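PDB 3FNI: putative diflavin flavoprotein A 3 from Nostoc sp., which probably carries electrons from NADH to oxygen, reducing it to water, the present fragment being its flavodoxin-like domain. Local coordinates for residues Ala3-Tyr15 and Ile29-Gly42. Numbering follows the deposited sequence.
Sequences AETSIGVFYVSEY and ITKTGVGVDVVDLG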
loop_
_atom_site.group_PDB
_atom_site.type_symbol
_atom_site.label_atom_id
_atom_site.label_comp_id
_atom_site.label_asym_id
_atom_site.label_seq_id
_atom_site.Cartn_x
_atom_site.Cartn_y
_atom_site.Cartn_z
ATOM N N ALA A 3 16.353 6.932 9.222
ATOM C CA ALA A 3 15.134 7.663 8.889
ATOM C C ALA A 3 13.986 7.196 9.778
ATOM O O ALA A 3 13.987 6.066 10.262
ATOM C CB ALA A 3 14.776 7.447 7.423
ATOM N N GLU A 4 13.008 8.071 9.983
ATOM C CA GLU A 4 11.847 7.759 10.806
ATOM C C GLU A 4 11.099 6.509 10.321
ATOM O O GLU A 4 10.943 6.282 9.117
ATOM C CB GLU A 4 10.891 8.963 10.845
ATOM C CG GLU A 4 11.474 10.212 11.515
ATOM C CD GLU A 4 10.446 11.327 11.695
ATOM O OE1 GLU A 4 10.761 12.337 12.350
ATOM O OE2 GLU A 4 9.318 11.192 11.182
ATOM N N THR A 5 10.662 5.696 11.278
ATOM C CA THR A 5 9.913 4.473 11.003
ATOM C C THR A 5 8.655 4.857 10.238
ATOM O O THR A 5 7.815 5.598 10.743
ATOM C CB THR A 5 9.525 3.789 12.313
ATOM O OG1 THR A 5 10.719 3.473 13.039
ATOM C CG2 THR A 5 8.714 2.519 12.046
ATOM N N SER A 6 8.519 4.334 9.027
ATOM C CA SER A 6 7.384 4.681 8.195
ATOM C C SER A 6 6.826 3.506 7.405
ATOM O O SER A 6 7.455 2.454 7.284
ATOM C CB SER A 6 7.807 5.795 7.229
ATOM O OG SER A 6 6.758 6.165 6.359
ATOM N N ILE A 7 5.626 3.705 6.878
ATOM C CA ILE A 7 4.959 2.702 6.073
ATOM C C ILE A 7 4.649 3.396 4.757
ATOM O O ILE A 7 4.144 4.517 4.745
ATOM C CB ILE A 7 3.672 2.209 6.770
ATOM C CG1 ILE A 7 2.768 1.481 5.777
ATOM C CG2 ILE A 7 2.959 3.378 7.407
ATOM C CD1 ILE A 7 1.928 2.400 4.912
ATOM N N GLY A 8 4.977 2.737 3.652
ATOM C CA GLY A 8 4.742 3.327 2.347
ATOM C C GLY A 8 3.377 3.028 1.768
ATOM O O GLY A 8 2.934 1.878 1.740
ATOM N N VAL A 9 2.718 4.081 1.299
ATOM C CA VAL A 9 1.397 3.996 0.694
ATOM C C VAL A 9 1.547 4.389 -0.773
ATOM O O VAL A 9 1.867 5.535 -1.093
ATOM C CB VAL A 9 0.416 4.954 1.400
ATOM C CG1 VAL A 9 -0.951 4.874 0.754
ATOM C CG2 VAL A 9 0.324 4.595 2.880
ATOM N N PHE A 10 1.325 3.428 -1.666
ATOM C CA PHE A 10 1.470 3.674 -3.094
ATOM C C PHE A 10 0.176 3.434 -3.850
ATOM O O PHE A 10 -0.392 2.344 -3.790
ATOM C CB PHE A 10 2.547 2.762 -3.678
ATOM C CG PHE A 10 3.815 2.724 -2.882
ATOM C CD1 PHE A 10 3.866 2.071 -1.652
ATOM C CD2 PHE A 10 4.972 3.312 -3.376
ATOM C CE1 PHE A 10 5.056 1.999 -0.927
ATOM C CE2 PHE A 10 6.167 3.249 -2.664
ATOM C CZ PHE A 10 6.210 2.590 -1.437
ATOM N N TYR A 11 -0.283 4.448 -4.573
ATOM C CA TYR A 11 -1.509 4.322 -5.341
ATOM C C TYR A 11 -1.625 5.442 -6.371
ATOM O O TYR A 11 -0.839 6.386 -6.357
ATOM C CB TYR A 11 -2.726 4.342 -4.410
ATOM C CG TYR A 11 -3.010 5.684 -3.769
ATOM C CD1 TYR A 11 -2.302 6.112 -2.646
ATOM C CD2 TYR A 11 -3.993 6.529 -4.289
ATOM C CE1 TYR A 11 -2.569 7.349 -2.051
ATOM C CE2 TYR A 11 -4.269 7.769 -3.703
ATOM C CZ TYR A 11 -3.556 8.172 -2.586
ATOM O OH TYR A 11 -3.838 9.387 -1.997
ATOM N N VAL A 12 -2.605 5.332 -7.263
ATOM C CA VAL A 12 -2.816 6.350 -8.291
ATOM C C VAL A 12 -3.861 7.358 -7.800
ATOM O O VAL A 12 -5.048 7.046 -7.684
ATOM C CB VAL A 12 -3.248 5.686 -9.643
ATOM C CG1 VAL A 12 -4.243 4.563 -9.382
ATOM C CG2 VAL A 12 -3.852 6.730 -10.587
ATOM N N SER A 13 -3.410 8.571 -7.492
ATOM C CA SER A 13 -4.319 9.588 -6.988
ATOM C C SER A 13 -5.420 9.930 -7.977
ATOM O O SER A 13 -5.234 9.859 -9.192
ATOM C CB SER A 13 -3.558 10.864 -6.594
ATOM O OG SER A 13 -3.083 11.559 -7.731
ATOM N N GLU A 14 -6.575 10.286 -7.422
ATOM C CA GLU A 14 -7.761 10.665 -8.181
ATOM C C GLU A 14 -8.371 9.556 -9.031
ATOM O O GLU A 14 -9.329 9.805 -9.761
ATOM C CB GLU A 14 -7.462 11.873 -9.069
ATOM C CG GLU A 14 -6.739 13.016 -8.365
ATOM C CD GLU A 14 -6.978 14.350 -9.045
ATOM O OE1 GLU A 14 -6.057 15.192 -9.054
ATOM O OE2 GLU A 14 -8.098 14.553 -9.558
ATOM N N TYR A 15 -7.819 8.346 -8.959
ATOM C CA TYR A 15 -8.377 7.221 -9.716
ATOM C C TYR A 15 -9.390 6.523 -8.813
ATOM O O TYR A 15 -9.030 5.997 -7.762
ATOM C CB TYR A 15 -7.283 6.219 -10.132
ATOM C CG TYR A 15 -7.828 4.896 -10.655
ATOM C CD1 TYR A 15 -7.327 3.687 -10.182
ATOM C CD2 TYR A 15 -8.886 4.856 -11.569
ATOM C CE1 TYR A 15 -7.863 2.471 -10.580
ATOM C CE2 TYR A 15 -9.437 3.635 -11.982
ATOM C CZ TYR A 15 -8.917 2.443 -11.471
ATOM O OH TYR A 15 -9.468 1.221 -11.805
ATOM N N ILE A 29 -3.323 4.308 10.380
ATOM C CA ILE A 29 -1.884 4.161 10.612
ATOM C C ILE A 29 -1.418 5.224 11.594
ATOM O O ILE A 29 -0.678 4.942 12.537
ATOM C CB ILE A 29 -1.066 4.325 9.303
ATOM C CG1 ILE A 29 -1.348 3.160 8.359
ATOM C CG2 ILE A 29 0.433 4.390 9.621
ATOM C CD1 ILE A 29 -0.717 3.315 7.000
ATOM N N THR A 30 -1.866 6.447 11.344
ATOM C CA THR A 30 -1.541 7.607 12.161
ATOM C C THR A 30 -1.840 7.390 13.639
ATOM O O THR A 30 -1.089 7.840 14.498
ATOM C CB THR A 30 -2.341 8.831 11.681
ATOM O OG1 THR A 30 -2.011 9.101 10.316
ATOM C CG2 THR A 30 -2.034 10.051 12.532
ATOM N N LYS A 31 -2.943 6.712 13.931
ATOM C CA LYS A 31 -3.330 6.455 15.315
ATOM C C LYS A 31 -2.238 5.749 16.104
ATOM O O LYS A 31 -2.097 5.971 17.302
ATOM C CB LYS A 31 -4.589 5.592 15.379
ATOM C CG LYS A 31 -5.856 6.262 14.923
ATOM C CD LYS A 31 -7.061 5.361 15.182
ATOM C CE LYS A 31 -8.322 5.959 14.566
ATOM N NZ LYS A 31 -9.541 5.118 14.777
ATOM N N THR A 32 -1.472 4.901 15.427
ATOM C CA THR A 32 -0.416 4.137 16.075
ATOM C C THR A 32 0.885 4.910 16.199
ATOM O O THR A 32 1.873 4.391 16.716
ATOM C CB THR A 32 -0.123 2.851 15.300
ATOM O OG1 THR A 32 0.541 3.177 14.072
ATOM C CG2 THR A 32 -1.422 2.121 14.992
ATOM N N GLY A 33 0.886 6.148 15.719
ATOM C CA GLY A 33 2.081 6.963 15.792
ATOM C C GLY A 33 3.144 6.581 14.778
ATOM O O GLY A 33 4.263 7.081 14.851
ATOM N N VAL A 34 2.811 5.697 13.838
ATOM C CA VAL A 34 3.760 5.277 12.810
ATOM C C VAL A 34 3.681 6.246 11.625
ATOM O O VAL A 34 2.591 6.653 11.217
ATOM C CB VAL A 34 3.462 3.831 12.329
ATOM C CG1 VAL A 34 4.314 3.481 11.111
ATOM C CG2 VAL A 34 3.742 2.856 13.453
ATOM N N GLY A 35 4.839 6.622 11.090
ATOM C CA GLY A 35 4.879 7.551 9.973
ATOM C C GLY A 35 4.403 6.959 8.660
ATOM O O GLY A 35 4.160 5.761 8.565
ATOM N N VAL A 36 4.278 7.797 7.635
ATOM C CA VAL A 36 3.822 7.325 6.336
ATOM C C VAL A 36 4.374 8.167 5.181
ATOM O O VAL A 36 4.545 9.378 5.316
ATOM C CB VAL A 36 2.270 7.333 6.278
ATOM C CG1 VAL A 36 1.755 8.747 6.404
ATOM C CG2 VAL A 36 1.788 6.703 4.995
ATOM N N ASP A 37 4.675 7.509 4.063
ATOM C CA ASP A 37 5.169 8.191 2.871
ATOM C C ASP A 37 4.238 7.844 1.714
ATOM O O ASP A 37 4.049 6.673 1.379
ATOM C CB ASP A 37 6.608 7.771 2.537
ATOM C CG ASP A 37 7.622 8.268 3.566
ATOM O OD1 ASP A 37 7.753 7.644 4.639
ATOM O OD2 ASP A 37 8.281 9.292 3.308
ATOM N N VAL A 38 3.652 8.866 1.109
ATOM C CA VAL A 38 2.718 8.654 0.014
ATOM C C VAL A 38 3.356 8.894 -1.350
ATOM O O VAL A 38 4.024 9.908 -1.578
ATOM C CB VAL A 38 1.488 9.576 0.157
ATOM C CG1 VAL A 38 0.418 9.178 -0.841
ATOM C CG2 VAL A 38 0.950 9.503 1.577
ATOM N N VAL A 39 3.130 7.954 -2.257
ATOM C CA VAL A 39 3.673 8.042 -3.596
ATOM C C VAL A 39 2.570 7.842 -4.626
ATOM O O VAL A 39 1.808 6.881 -4.549
ATOM C CB VAL A 39 4.768 6.973 -3.805
ATOM C CG1 VAL A 39 5.354 7.082 -5.202
ATOM C CG2 VAL A 39 5.855 7.144 -2.762
ATOM N N ASP A 40 2.473 8.765 -5.575
ATOM C CA ASP A 40 1.473 8.667 -6.628
ATOM C C ASP A 40 2.074 7.842 -7.759
ATOM O O ASP A 40 3.090 8.217 -8.342
ATOM C CB ASP A 40 1.085 10.064 -7.128
ATOM C CG ASP A 40 0.203 10.025 -8.372
ATOM O OD1 ASP A 40 -0.612 9.094 -8.511
ATOM O OD2 ASP A 40 0.317 10.942 -9.209
ATOM N N LEU A 41 1.447 6.702 -8.036
ATOM C CA LEU A 41 1.887 5.784 -9.080
ATOM C C LEU A 41 1.638 6.343 -10.474
ATOM O O LEU A 41 2.208 5.862 -11.455
ATOM C CB LEU A 41 1.157 4.449 -8.946
ATOM C CG LEU A 41 1.471 3.597 -7.720
ATOM C CD1 LEU A 41 0.596 2.352 -7.732
ATOM C CD2 LEU A 41 2.946 3.227 -7.721
ATOM N N GLY A 42 0.769 7.343 -10.553
ATOM C CA GLY A 42 0.461 7.958 -11.828
ATOM C C GLY A 42 1.486 9.005 -12.214
ATOM O O GLY A 42 1.765 9.196 -13.397
HETATM O O HOH W 1 -2.509 10.170 -10.578
#
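Strands Ser6-Tyr11 and Gly35-Asp40 run parallel, their axes 26° apart, and pair in register from Ser6 beside Gly35 to Tyr11 beside Asp40. The ladder alternates between the two strands: Gly35 N gives to Thr5 O, Ile7 N to Gly35 O, and so on to Leu41 N, which gives to Tyr11 O. The straightest of these bonds at the hydrogen is Val9 N to Asp37 O, 2.9 Å long with an angle of 176°.

On one face Ile7 and Ile29 reach tip to tip, their CD1 atoms 3.5 Å apart, which ties the end of helix 18-31 to the sheet. Val9 CG2 presses obliquely on Val36 CG2 at a tight 3.3 Å, and Tyr11 CE1 meets Val38 CG1. On the other face Phe10 lies alongside Val39, ring atom CD2 3.7 Å from Val39 CB; helix 47-55 packs over both. Ser6 OG, swung anti to its own nitrogen (chi1 179°), donates to Asp37 OD1, though the separation is so short that its exact length is doubtful, while Asp37 OD2 forms a salt bridge with Arg56.

At the C-terminal end of the pair, Asp40 OD1 takes Ser13 N at 3.0 Å and, from the opposite face of the carboxylate, Gly42 N in an Asx turn. One carboxylate oxygen thus links the end of strand 35-40 to the chain just past strand 6-11, and a water may bridge it to Ser13 O.

With helix 18-31 between them, these strands form the first beta-alpha-beta crossover of the flavodoxin-like fold, placing 35-40 at the edge of the 2-1-3-4-5 parallel sheet.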